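Local structure of plantazolicin methyltransferase BamL (Bacillus amyloliquefaciens subsp. plantarum, 5DLY) at residues 13-18 with 23-28; 18-23 with 183-188; 64-69 with 144-149. The protein probably methylates the amino terminus of the antibiotic plantazolicin, using S-adenosyl-L-methionine as methyl donor. All coordinates share one frame; numbering follows the deposited sequence.

Contact 1: 13-18 with 23-28; sequences RIQAQT and PEKSKV. With SAH (S-adenosyl-L-homocysteine), chain C.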
loop_
_atom_site.group_PDB
_atom_site.type_symbol
_atom_site.label_atom_id
_atom_site.label_comp_id
_atom_site.label_asym_id
_atom_site.label_seq_id
_atom_site.Cartn_x
_atom_site.Cartn_y
_atom_site.Cartn_z
ATOM N N ARG A 13 1.479 7.628 15.150
ATOM C CA ARG A 13 0.893 7.698 13.817
ATOM C C ARG A 13 0.470 9.124 13.479
ATOM O O ARG A 13 0.658 9.575 12.346
ATOM C CB ARG A 13 -0.280 6.718 13.681
ATOM C CG ARG A 13 0.135 5.259 13.765
ATOM C CD ARG A 13 -0.951 4.330 13.245
ATOM N NE ARG A 13 -2.180 4.486 14.020
ATOM C CZ ARG A 13 -2.401 3.911 15.198
ATOM N NH1 ARG A 13 -1.485 3.112 15.746
ATOM N NH2 ARG A 13 -3.544 4.130 15.825
ATOM N N ILE A 14 -0.065 9.846 14.471
ATOM C CA ILE A 14 -0.395 11.265 14.287
ATOM C C ILE A 14 0.856 12.066 13.916
ATOM O O ILE A 14 0.816 12.886 13.002
ATOM C CB ILE A 14 -1.071 11.897 15.533
ATOM C CG1 ILE A 14 -2.325 11.114 15.954
ATOM C CG2 ILE A 14 -1.358 13.381 15.294
ATOM C CD1 ILE A 14 -3.419 11.018 14.913
ATOM N N GLN A 15 1.957 11.801 14.619
ATOM C CA GLN A 15 3.238 12.453 14.355
ATOM C C GLN A 15 3.779 12.133 12.961
ATOM O O GLN A 15 4.255 13.027 12.264
ATOM C CB GLN A 15 4.265 12.093 15.440
ATOM C CG GLN A 15 5.671 12.646 15.215
ATOM C CD GLN A 15 5.723 14.167 15.143
ATOM O OE1 GLN A 15 4.863 14.861 15.689
ATOM N NE2 GLN A 15 6.737 14.692 14.460
ATOM N N ALA A 16 3.682 10.869 12.545
ATOM C CA ALA A 16 4.138 10.463 11.207
ATOM C C ALA A 16 3.363 11.216 10.123
ATOM O O ALA A 16 3.922 11.619 9.101
ATOM C CB ALA A 16 3.986 8.961 11.023
ATOM N N GLN A 17 2.069 11.408 10.367
ATOM C CA GLN A 17 1.191 12.065 9.411
ATOM C C GLN A 17 1.466 13.573 9.268
ATOM O O GLN A 17 1.139 14.155 8.234
ATOM C CB GLN A 17 -0.286 11.748 9.731
ATOM C CG GLN A 17 -1.330 12.539 8.946
ATOM C CD GLN A 17 -1.272 12.344 7.444
ATOM O OE1 GLN A 17 -0.655 11.401 6.927
ATOM N NE2 GLN A 17 -1.912 13.256 6.722
ATOM N N THR A 18 2.109 14.193 10.265
ATOM C CA THR A 18 2.516 15.601 10.102
ATOM C C THR A 18 3.413 15.824 8.879
ATOM O O THR A 18 3.415 16.907 8.297
ATOM C CB THR A 18 3.189 16.209 11.358
ATOM O OG1 THR A 18 4.435 15.553 11.623
ATOM C CG2 THR A 18 2.271 16.120 12.564
ATOM N N PRO A 23 3.211 22.161 5.388
ATOM C CA PRO A 23 3.750 22.645 4.112
ATOM C C PRO A 23 5.238 22.351 3.913
ATOM O O PRO A 23 5.627 21.842 2.860
ATOM C CB PRO A 23 3.504 24.163 4.169
ATOM C CG PRO A 23 3.258 24.471 5.611
ATOM C CD PRO A 23 2.581 23.251 6.156
ATOM N N GLU A 24 6.048 22.669 4.921
ATOM C CA GLU A 24 7.497 22.490 4.844
ATOM C C GLU A 24 7.885 21.009 4.902
ATOM O O GLU A 24 8.707 20.543 4.107
ATOM C CB GLU A 24 8.218 23.319 5.926
ATOM C CG GLU A 24 8.052 22.851 7.376
ATOM C CD GLU A 24 6.619 22.916 7.899
ATOM O OE1 GLU A 24 5.892 23.890 7.594
ATOM O OE2 GLU A 24 6.221 21.986 8.633
ATOM N N LYS A 25 7.271 20.275 5.828
ATOM C CA LYS A 25 7.525 18.840 5.991
ATOM C C LYS A 25 7.166 18.045 4.739
ATOM O O LYS A 25 7.883 17.110 4.366
ATOM C CB LYS A 25 6.762 18.292 7.196
ATOM C CG LYS A 25 7.399 18.588 8.542
ATOM C CD LYS A 25 6.647 17.866 9.650
ATOM C CE LYS A 25 7.361 18.004 10.983
ATOM N NZ LYS A 25 6.520 17.520 12.111
ATOM N N SER A 26 6.069 18.426 4.086
ATOM C CA SER A 26 5.615 17.751 2.870
ATOM C C SER A 26 6.619 17.831 1.724
ATOM O O SER A 26 6.681 16.930 0.894
ATOM C CB SER A 26 4.249 18.273 2.427
ATOM O OG SER A 26 3.259 17.916 3.377
ATOM N N LYS A 27 7.411 18.901 1.682
ATOM C CA LYS A 27 8.485 19.000 0.700
ATOM C C LYS A 27 9.555 17.928 0.931
ATOM O O LYS A 27 10.074 17.350 -0.027
ATOM C CB LYS A 27 9.107 20.405 0.713
ATOM C CG LYS A 27 8.157 21.486 0.216
ATOM C CD LYS A 27 8.764 22.875 0.347
ATOM C CE LYS A 27 7.780 23.936 -0.126
ATOM N NZ LYS A 27 8.352 25.310 -0.070
ATOM N N VAL A 28 9.860 17.664 2.203
ATOM C CA VAL A 28 10.870 16.665 2.582
ATOM C C VAL A 28 10.384 15.251 2.244
ATOM O O VAL A 28 11.107 14.471 1.612
ATOM C CB VAL A 28 11.220 16.747 4.085
ATOM C CG1 VAL A 28 12.215 15.657 4.472
ATOM C CG2 VAL A 28 11.767 18.130 4.437
HETATM N N SAH C . 0.121 5.300 -1.733
HETATM C CA SAH C . 1.204 6.327 -1.879
HETATM C CB SAH C . 1.584 6.874 -0.507
HETATM C CG SAH C . 1.804 8.387 -0.573
HETATM S SD SAH C . 2.492 9.032 0.930
HETATM C C SAH C . 2.414 5.707 -2.522
HETATM O O SAH C . 2.370 4.585 -3.010
HETATM O OXT SAH C . 3.491 6.302 -2.568
HETATM C "C5'" SAH C . 1.192 8.763 2.102
HETATM C "C4'" SAH C . -0.145 9.346 1.664
HETATM O "O4'" SAH C . -1.173 8.895 2.559
HETATM C "C3'" SAH C . -0.174 10.873 1.731
HETATM O "O3'" SAH C . -0.521 11.418 0.443
HETATM C "C2'" SAH C . -1.208 11.190 2.804
HETATM O "O2'" SAH C . -1.960 12.388 2.589
HETATM C "C1'" SAH C . -2.097 9.960 2.729
HETATM N N9 SAH C . -2.935 9.711 3.924
HETATM C C8 SAH C . -2.533 9.716 5.214
HETATM N N7 SAH C . -3.568 9.446 6.039
HETATM C C5 SAH C . -4.651 9.252 5.268
HETATM C C6 SAH C . -6.063 8.936 5.519
HETATM N N6 SAH C . -6.482 8.758 6.786
HETATM N N1 SAH C . -6.886 8.814 4.444
HETATM C C2 SAH C . -6.434 8.997 3.186
HETATM N N3 SAH C . -5.143 9.289 2.877
HETATM C C4 SAH C . -4.233 9.435 3.876
HETATM O O HOH W 1 8.711 17.214 14.006
#

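Contact 2: 18-23 with 183-188; sequences TWFSHP and KDQYRA. With 5D7 (prop-2-en-1-yl 2-[(1S)-1-amino-4-carbamimidamidobutyl]-1,3-thiazole-4-carboxylate), chain B; SAH (S-adenosyl-L-homocysteine), chain C.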
loop_
_atom_site.group_PDB
_atom_site.type_symbol
_atom_site.label_atom_id
_atom_site.label_comp_id
_atom_site.label_asym_id
_atom_site.label_seq_id
_atom_site.Cartn_x
_atom_site.Cartn_y
_atom_site.Cartn_z
ATOM N N THR A 18 2.109 14.193 10.265
ATOM C CA THR A 18 2.516 15.601 10.102
ATOM C C THR A 18 3.413 15.824 8.879
ATOM O O THR A 18 3.415 16.907 8.297
ATOM C CB THR A 18 3.189 16.209 11.358
ATOM O OG1 THR A 18 4.435 15.553 11.623
ATOM C CG2 THR A 18 2.271 16.120 12.564
ATOM N N TRP A 19 4.141 14.787 8.462
ATOM C CA TRP A 19 5.005 14.880 7.288
ATOM C C TRP A 19 4.253 14.949 5.947
ATOM O O TRP A 19 4.860 15.150 4.900
ATOM C CB TRP A 19 6.040 13.742 7.315
ATOM C CG TRP A 19 7.009 13.918 8.435
ATOM C CD1 TRP A 19 6.897 13.428 9.702
ATOM C CD2 TRP A 19 8.223 14.682 8.401
ATOM N NE1 TRP A 19 7.983 13.829 10.462
ATOM C CE2 TRP A 19 8.808 14.594 9.682
ATOM C CE3 TRP A 19 8.882 15.415 7.401
ATOM C CZ2 TRP A 19 10.026 15.224 9.998
ATOM C CZ3 TRP A 19 10.084 16.042 7.714
ATOM C CH2 TRP A 19 10.645 15.935 9.003
ATOM N N PHE A 20 2.925 14.816 6.001
ATOM C CA PHE A 20 2.087 14.887 4.809
ATOM C C PHE A 20 1.041 15.992 4.878
ATOM O O PHE A 20 0.351 16.248 3.891
ATOM C CB PHE A 20 1.470 13.513 4.511
ATOM C CG PHE A 20 2.509 12.471 4.271
ATOM C CD1 PHE A 20 3.099 12.349 3.017
ATOM C CD2 PHE A 20 2.968 11.673 5.316
ATOM C CE1 PHE A 20 4.104 11.424 2.793
ATOM C CE2 PHE A 20 3.970 10.740 5.093
ATOM C CZ PHE A 20 4.537 10.617 3.834
ATOM N N SER A 21 0.969 16.668 6.022
ATOM C CA SER A 21 -0.044 17.706 6.256
ATOM C C SER A 21 0.545 19.090 6.562
ATOM O O SER A 21 -0.195 20.077 6.641
ATOM C CB SER A 21 -0.997 17.274 7.378
ATOM O OG SER A 21 -0.316 17.135 8.613
ATOM N N HIS A 22 1.860 19.157 6.748
ATOM C CA HIS A 22 2.553 20.424 7.002
ATOM C C HIS A 22 3.312 20.866 5.752
ATOM O O HIS A 22 3.975 20.046 5.114
ATOM C CB HIS A 22 3.498 20.292 8.197
ATOM C CG HIS A 22 2.804 20.340 9.523
ATOM N ND1 HIS A 22 2.089 19.277 10.030
ATOM C CD2 HIS A 22 2.714 21.328 10.446
ATOM C CE1 HIS A 22 1.588 19.606 11.207
ATOM N NE2 HIS A 22 1.957 20.844 11.485
ATOM N N PRO A 23 3.211 22.161 5.388
ATOM C CA PRO A 23 3.750 22.645 4.112
ATOM C C PRO A 23 5.238 22.351 3.913
ATOM O O PRO A 23 5.627 21.842 2.860
ATOM C CB PRO A 23 3.504 24.163 4.169
ATOM C CG PRO A 23 3.258 24.471 5.611
ATOM C CD PRO A 23 2.581 23.251 6.156
ATOM N N LYS A 183 12.704 8.504 10.964
ATOM C CA LYS A 183 12.529 8.091 12.360
ATOM C C LYS A 183 11.049 8.120 12.746
ATOM O O LYS A 183 10.533 7.150 13.314
ATOM C CB LYS A 183 13.336 8.975 13.320
ATOM C CG LYS A 183 14.827 8.683 13.375
ATOM C CD LYS A 183 15.453 9.508 14.490
ATOM C CE LYS A 183 16.955 9.645 14.327
ATOM N NZ LYS A 183 17.456 10.789 15.148
ATOM N N ASP A 184 10.374 9.234 12.450
ATOM C CA ASP A 184 8.939 9.346 12.706
ATOM C C ASP A 184 8.122 8.296 11.939
ATOM O O ASP A 184 7.186 7.711 12.493
ATOM C CB ASP A 184 8.424 10.745 12.374
ATOM C CG ASP A 184 8.764 11.775 13.439
ATOM O OD1 ASP A 184 9.239 11.403 14.541
ATOM O OD2 ASP A 184 8.524 12.963 13.168
ATOM N N GLN A 185 8.488 8.043 10.684
ATOM C CA GLN A 185 7.759 7.051 9.880
ATOM C C GLN A 185 7.892 5.638 10.459
ATOM O O GLN A 185 6.894 4.924 10.602
ATOM C CB GLN A 185 8.184 7.079 8.405
ATOM C CG GLN A 185 7.922 8.387 7.663
ATOM C CD GLN A 185 6.534 8.962 7.929
ATOM O OE1 GLN A 185 6.383 10.113 8.356
ATOM N NE2 GLN A 185 5.517 8.157 7.691
ATOM N N TYR A 186 9.119 5.224 10.776
ATOM C CA TYR A 186 9.332 3.892 11.343
ATOM C C TYR A 186 8.723 3.714 12.728
ATOM O O TYR A 186 8.191 2.649 13.023
ATOM C CB TYR A 186 10.814 3.487 11.330
ATOM C CG TYR A 186 11.296 3.069 9.959
ATOM C CD1 TYR A 186 11.132 1.756 9.505
ATOM C CD2 TYR A 186 11.904 3.992 9.104
ATOM C CE1 TYR A 186 11.572 1.377 8.241
ATOM C CE2 TYR A 186 12.335 3.626 7.837
ATOM C CZ TYR A 186 12.165 2.323 7.410
ATOM O OH TYR A 186 12.604 1.981 6.152
ATOM N N ARG A 187 8.777 4.759 13.559
ATOM C CA ARG A 187 8.197 4.705 14.905
ATOM C C ARG A 187 6.677 4.483 14.863
ATOM O O ARG A 187 6.111 3.844 15.753
ATOM C CB ARG A 187 8.524 5.986 15.688
ATOM C CG ARG A 187 8.441 5.834 17.204
ATOM C CD ARG A 187 8.505 7.166 17.953
ATOM N NE ARG A 187 9.673 7.977 17.596
ATOM C CZ ARG A 187 9.616 9.125 16.921
ATOM N NH1 ARG A 187 8.442 9.619 16.543
ATOM N NH2 ARG A 187 10.733 9.785 16.635
ATOM N N ALA A 188 6.030 4.988 13.812
ATOM C CA ALA A 188 4.586 4.827 13.638
ATOM C C ALA A 188 4.206 3.464 13.068
ATOM O O ALA A 188 3.028 3.103 13.051
ATOM C CB ALA A 188 4.038 5.929 12.743
HETATM O O9 5D7 B . 8.946 2.762 1.558
HETATM C C6 5D7 B . 9.633 3.524 2.221
HETATM O O7 5D7 B . 11.034 3.261 2.443
HETATM C C8 5D7 B . 11.648 2.043 2.012
HETATM C C2 5D7 B . 9.070 4.767 2.802
HETATM N N3 5D7 B . 7.828 5.218 2.480
HETATM C C4 5D7 B . 7.463 6.361 3.079
HETATM S S5 5D7 B . 8.767 6.906 4.085
HETATM C C1 5D7 B . 9.791 5.573 3.694
HETATM C CA 5D7 B . 6.216 7.147 2.973
HETATM N N 5D7 B . 5.432 6.584 1.881
HETATM C CB 5D7 B . 5.414 7.134 4.282
HETATM C CG 5D7 B . 5.315 5.781 4.996
HETATM C CD 5D7 B . 4.003 5.717 5.763
HETATM N NE 5D7 B . 3.970 4.492 6.551
HETATM C CZ 5D7 B . 4.438 4.284 7.783
HETATM N NH2 5D7 B . 4.327 3.145 8.314
HETATM N NH1 5D7 B . 4.977 5.231 8.441
HETATM C C3 5D7 B . 13.088 2.057 2.459
HETATM C C5 5D7 B . 14.032 1.498 1.728
HETATM N N SAH C . 0.121 5.300 -1.733
HETATM C CA SAH C . 1.204 6.327 -1.879
HETATM C CB SAH C . 1.584 6.874 -0.507
HETATM C CG SAH C . 1.804 8.387 -0.573
HETATM S SD SAH C . 2.492 9.032 0.930
HETATM C C SAH C . 2.414 5.707 -2.522
HETATM O O SAH C . 2.370 4.585 -3.010
HETATM O OXT SAH C . 3.491 6.302 -2.568
HETATM C "C5'" SAH C . 1.192 8.763 2.102
HETATM C "C4'" SAH C . -0.145 9.346 1.664
HETATM O "O4'" SAH C . -1.173 8.895 2.559
HETATM C "C3'" SAH C . -0.174 10.873 1.731
HETATM O "O3'" SAH C . -0.521 11.418 0.443
HETATM C "C2'" SAH C . -1.208 11.190 2.804
HETATM O "O2'" SAH C . -1.960 12.388 2.589
HETATM C "C1'" SAH C . -2.097 9.960 2.729
HETATM N N9 SAH C . -2.935 9.711 3.924
HETATM C C8 SAH C . -2.533 9.716 5.214
HETATM N N7 SAH C . -3.568 9.446 6.039
HETATM C C5 SAH C . -4.651 9.252 5.268
HETATM C C6 SAH C . -6.063 8.936 5.519
HETATM N N6 SAH C . -6.482 8.758 6.786
HETATM N N1 SAH C . -6.886 8.814 4.444
HETATM C C2 SAH C . -6.434 8.997 3.186
HETATM N N3 SAH C . -5.143 9.289 2.877
HETATM C C4 SAH C . -4.233 9.435 3.876
#

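Contact 3: 64-69 with 144-149; sequences LDIGCG and NTLIHL. With SAH (S-adenosyl-L-homocysteine), chain C.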
loop_
_atom_site.group_PDB
_atom_site.type_symbol
_atom_site.label_atom_id
_atom_site.label_comp_id
_atom_site.label_asym_id
_atom_site.label_seq_id
_atom_site.Cartn_x
_atom_site.Cartn_y
_atom_site.Cartn_z
ATOM N N LEU A 64 -9.240 0.337 -6.277
ATOM C CA LEU A 64 -9.377 1.449 -5.350
ATOM C C LEU A 64 -8.037 1.663 -4.644
ATOM O O LEU A 64 -7.537 0.763 -3.972
ATOM C CB LEU A 64 -10.496 1.163 -4.340
ATOM C CG LEU A 64 -10.586 2.071 -3.102
ATOM C CD1 LEU A 64 -10.855 3.523 -3.491
ATOM C CD2 LEU A 64 -11.650 1.560 -2.141
ATOM N N ASP A 65 -7.473 2.856 -4.804
ATOM C CA ASP A 65 -6.160 3.176 -4.255
ATOM C C ASP A 65 -6.290 4.060 -3.020
ATOM O O ASP A 65 -6.765 5.208 -3.093
ATOM C CB ASP A 65 -5.305 3.863 -5.335
ATOM C CG ASP A 65 -3.848 3.981 -4.946
ATOM O OD1 ASP A 65 -3.378 3.146 -4.151
ATOM O OD2 ASP A 65 -3.168 4.900 -5.440
ATOM N N ILE A 66 -5.861 3.526 -1.873
ATOM C CA ILE A 66 -6.036 4.218 -0.582
ATOM C C ILE A 66 -4.784 5.030 -0.246
ATOM O O ILE A 66 -3.690 4.489 -0.223
ATOM C CB ILE A 66 -6.337 3.206 0.560
ATOM C CG1 ILE A 66 -7.560 2.317 0.233
ATOM C CG2 ILE A 66 -6.490 3.917 1.903
ATOM C CD1 ILE A 66 -8.879 3.048 0.059
ATOM N N GLY A 67 -4.944 6.327 0.012
ATOM C CA GLY A 67 -3.779 7.198 0.213
ATOM C C GLY A 67 -3.044 7.377 -1.099
ATOM O O GLY A 67 -1.832 7.150 -1.175
ATOM N N CYS A 68 -3.782 7.802 -2.122
ATOM C CA CYS A 68 -3.314 7.767 -3.509
ATOM C C CYS A 68 -2.284 8.836 -3.865
ATOM O O CYS A 68 -1.778 8.834 -4.974
ATOM C CB CYS A 68 -4.506 7.864 -4.464
ATOM S SG CYS A 68 -5.434 9.399 -4.303
ATOM N N GLY A 69 -2.002 9.761 -2.941
ATOM C CA GLY A 69 -1.038 10.824 -3.210
ATOM C C GLY A 69 -1.429 11.613 -4.442
ATOM O O GLY A 69 -2.607 11.888 -4.657
ATOM N N ASN A 144 -11.659 -2.749 8.443
ATOM C CA ASN A 144 -13.019 -3.313 8.571
ATOM C C ASN A 144 -13.956 -2.719 7.516
ATOM O O ASN A 144 -14.718 -3.426 6.867
ATOM C CB ASN A 144 -13.609 -3.043 9.960
ATOM C CG ASN A 144 -12.945 -3.849 11.074
ATOM O OD1 ASN A 144 -12.957 -3.427 12.240
ATOM N ND2 ASN A 144 -12.384 -4.996 10.739
ATOM N N THR A 145 -13.881 -1.403 7.342
ATOM C CA THR A 145 -14.672 -0.718 6.325
ATOM C C THR A 145 -14.338 -1.196 4.908
ATOM O O THR A 145 -15.239 -1.476 4.111
ATOM C CB THR A 145 -14.483 0.799 6.455
ATOM O OG1 THR A 145 -15.073 1.224 7.688
ATOM C CG2 THR A 145 -15.144 1.539 5.295
ATOM N N LEU A 146 -13.047 -1.298 4.599
ATOM C CA LEU A 146 -12.629 -1.751 3.277
ATOM C C LEU A 146 -13.071 -3.176 2.956
ATOM O O LEU A 146 -13.413 -3.486 1.818
ATOM C CB LEU A 146 -11.120 -1.575 3.099
ATOM C CG LEU A 146 -10.642 -0.112 3.101
ATOM C CD1 LEU A 146 -9.125 -0.045 3.139
ATOM C CD2 LEU A 146 -11.178 0.683 1.913
ATOM N N ILE A 147 -13.104 -4.036 3.967
ATOM C CA ILE A 147 -13.601 -5.395 3.763
ATOM C C ILE A 147 -15.060 -5.401 3.265
ATOM O O ILE A 147 -15.422 -6.235 2.430
ATOM C CB ILE A 147 -13.370 -6.258 5.015
ATOM C CG1 ILE A 147 -11.866 -6.513 5.155
ATOM C CG2 ILE A 147 -14.080 -7.599 4.903
ATOM C CD1 ILE A 147 -11.439 -7.173 6.448
ATOM N N HIS A 148 -15.875 -4.448 3.727
ATOM C CA HIS A 148 -17.262 -4.318 3.228
ATOM C C HIS A 148 -17.354 -4.032 1.736
ATOM O O HIS A 148 -18.379 -4.329 1.110
ATOM C CB HIS A 148 -18.033 -3.203 3.940
ATOM C CG HIS A 148 -18.020 -3.303 5.429
ATOM N ND1 HIS A 148 -18.260 -4.481 6.100
ATOM C CD2 HIS A 148 -17.823 -2.360 6.380
ATOM C CE1 HIS A 148 -18.196 -4.265 7.401
ATOM N NE2 HIS A 148 -17.920 -2.989 7.598
ATOM N N LEU A 149 -16.305 -3.414 1.190
ATOM C CA LEU A 149 -16.264 -3.018 -0.219
ATOM C C LEU A 149 -15.652 -4.078 -1.135
ATOM O O LEU A 149 -15.623 -3.892 -2.344
ATOM C CB LEU A 149 -15.521 -1.682 -0.384
ATOM C CG LEU A 149 -16.282 -0.418 0.011
ATOM C CD1 LEU A 149 -15.358 0.788 -0.062
ATOM C CD2 LEU A 149 -17.493 -0.216 -0.893
HETATM N N SAH C . 0.121 5.300 -1.733
HETATM C CA SAH C . 1.204 6.327 -1.879
HETATM C CB SAH C . 1.584 6.874 -0.507
HETATM C CG SAH C . 1.804 8.387 -0.573
HETATM S SD SAH C . 2.492 9.032 0.930
HETATM C C SAH C . 2.414 5.707 -2.522
HETATM O O SAH C . 2.370 4.585 -3.010
HETATM O OXT SAH C . 3.491 6.302 -2.568
HETATM C "C5'" SAH C . 1.192 8.763 2.102
HETATM C "C4'" SAH C . -0.145 9.346 1.664
HETATM O "O4'" SAH C . -1.173 8.895 2.559
HETATM C "C3'" SAH C . -0.174 10.873 1.731
HETATM O "O3'" SAH C . -0.521 11.418 0.443
HETATM C "C2'" SAH C . -1.208 11.190 2.804
HETATM O "O2'" SAH C . -1.960 12.388 2.589
HETATM C "C1'" SAH C . -2.097 9.960 2.729
HETATM N N9 SAH C . -2.935 9.711 3.924
HETATM C C8 SAH C . -2.533 9.716 5.214
HETATM N N7 SAH C . -3.568 9.446 6.039
HETATM C C5 SAH C . -4.651 9.252 5.268
HETATM C C6 SAH C . -6.063 8.936 5.519
HETATM N N6 SAH C . -6.482 8.758 6.786
HETATM N N1 SAH C . -6.886 8.814 4.444
HETATM C C2 SAH C . -6.434 8.997 3.186
HETATM N N3 SAH C . -5.143 9.289 2.877
HETATM C C4 SAH C . -4.233 9.435 3.876
#

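Contact 1: 13-18 with 23-28
Lys25 reaches back from one helix to the hydroxyl of Thr18 on the helix before it. Lys25 CB lies 3.8 Å from Thr18 O, close to the backbone. Beyond CG the chain is fully extended, and it crosses the Thr18 side chain at a slant. Lys25 CD passes 3.6 Å from Thr18 O, and Lys25 CE then comes 3.9 Å from Thr18 OG1. At the tip, Lys25 NZ donates a hydrogen bond of 2.9 Å to Thr18 OG1. A water accepts a second bond from NZ and a weak one from Gln15 NE2. Lys25 also makes a cation-pi contact with Trp19.

The two helices, 10-21 and 23-56, follow one another, with His22 between them. Lys25 thus links the end of helix 10-21 to the early part of helix 23-56. The contact is small and lies toward the protein surface, on the N-terminal helices that pack beside the Rossmann-like methyltransferase fold.

Thr18 OG1 sits between the backbone N and the carbonyl carbon, chi1 65°. This turns it back along its own helix, where Thr18 OG1 donates a 2.6 Å bond to Gln15 O. That bond lies in the carbonyl plane, with a C=O to donor angle of 150°. Gln15 O also accepts from Thr18 N. The hydroxyl is therefore gripped from two directions, giving to Gln15 and receiving from Lys25.

Gln15 meets Lys25 at about a right angle, its NE2 lying 3.7 Å from Lys25 NZ. Its main polar partner is Asp184, to which NE2 is hydrogen-bonded. Two residues on, the side chain of Gln17 leaves the same helix toward S-adenosyl-L-homocysteine, where OE1 lies 3.0 Å from C8 of the adenine.

Contact 2: 18-23 with 183-188
Trp19 and Asp184 join two helices that border the substrate pocket beside the Rossmann-like methyltransferase fold. Trp19 is on helix 10-21 and Asp184 on helix 176-187. Trp19 NE1 donates a 2.9 Å bond to Asp184 OD2. The bond is nearly straight, at 173°, and the oxygen lies in the indole plane at the ring edge. It is the anti lone pair of OD2 that accepts. Ring and carboxylate planes are 61° apart. The other oxygen, Asp184 OD1, is met from above the carboxylate plane by Arg187 NH1 at 2.8 Å, in a salt bridge within the helix. Bonds at both oxygens probably fix the rotation of the carboxylate.

Gln185 has more surface buried here than Asp184. Its chain bends at chi2, -45°, which lays the amide alongside both Trp19 and Phe20. The amide plane stands nearly perpendicular to both rings. Phe20 has its edge to this amide, with C5' of S-adenosyl-L-homocysteine over one face, toward the rim. Phe20 CE1 is 3.4 Å from SD of S-adenosyl-L-homocysteine, and Phe20 CZ is 3.6 Å from CB of the desmethylplantazolicin analogue. The guanidino NH1 of the analogue donates a 2.9 Å bond to the backbone O of Gln185.

Contact 3: 64-69 with 144-149
The glycine-rich loop that binds S-adenosyl-L-methionine in class I methyltransferases begins at the end of strand 62-66, and the contact backs that strand with a helix. Leu64 and Ile66 point from the strand toward helix 139-148, where Leu146 receives them. Leu146 CD2 touches both strand residues: Ile66 CD1 at 3.8 Å and Leu64 CD2 at 4.2 Å. The other branch, Leu146 CD1, lies 4.1 Å from Ile66 CG1. Ile66 and Leu146 meet tip to tip, while Leu64 crosses Leu146 at a slant. With CG anti to its N (chi1 167°), Leu64 also brings CD2 within 4.3 Å of Leu149 CD1. All four side chains are buried, and the packing between them is purely apolar.

Past Ile66 the chain turns into the loop. Gly67 and Gly69 both have positive phi, which suits glycine. Gly67 O accepts a 2.7 Å bond from the amino N of S-adenosyl-L-homocysteine. Gly69 N is hydrogen-bonded to Asp90, which also binds S-adenosyl-L-homocysteine.

Strand 62-66 lies between strands 85-90 and 124-130 in the sheet. Helix 139-148 packs on one face, with Leu146 also resting on Ile129, and helix 72-80 meets Asp65 on the other.

In the fold
From the N terminus, helix 10-21 opens both contact 1 and contact 2. Contact 1 closes a short loop where helix 23-56 begins. The first segment of contact 2 spans the turn between the halves of contact 1 and shares an end residue with each, so the two cross. It closes only at helix 176-187, and contact 3 is nested inside that long loop. The chain first passes along helix 23-56 into strand 62-66, where contact 3 opens. It closes on helix 139-148. Contacts 1 and 2 tie three helices beside the pocket. Contact 3 lies between the central sheet and helix 139-148, its centre about 21 Å from either of theirs. S-adenosyl-L-homocysteine touches all three.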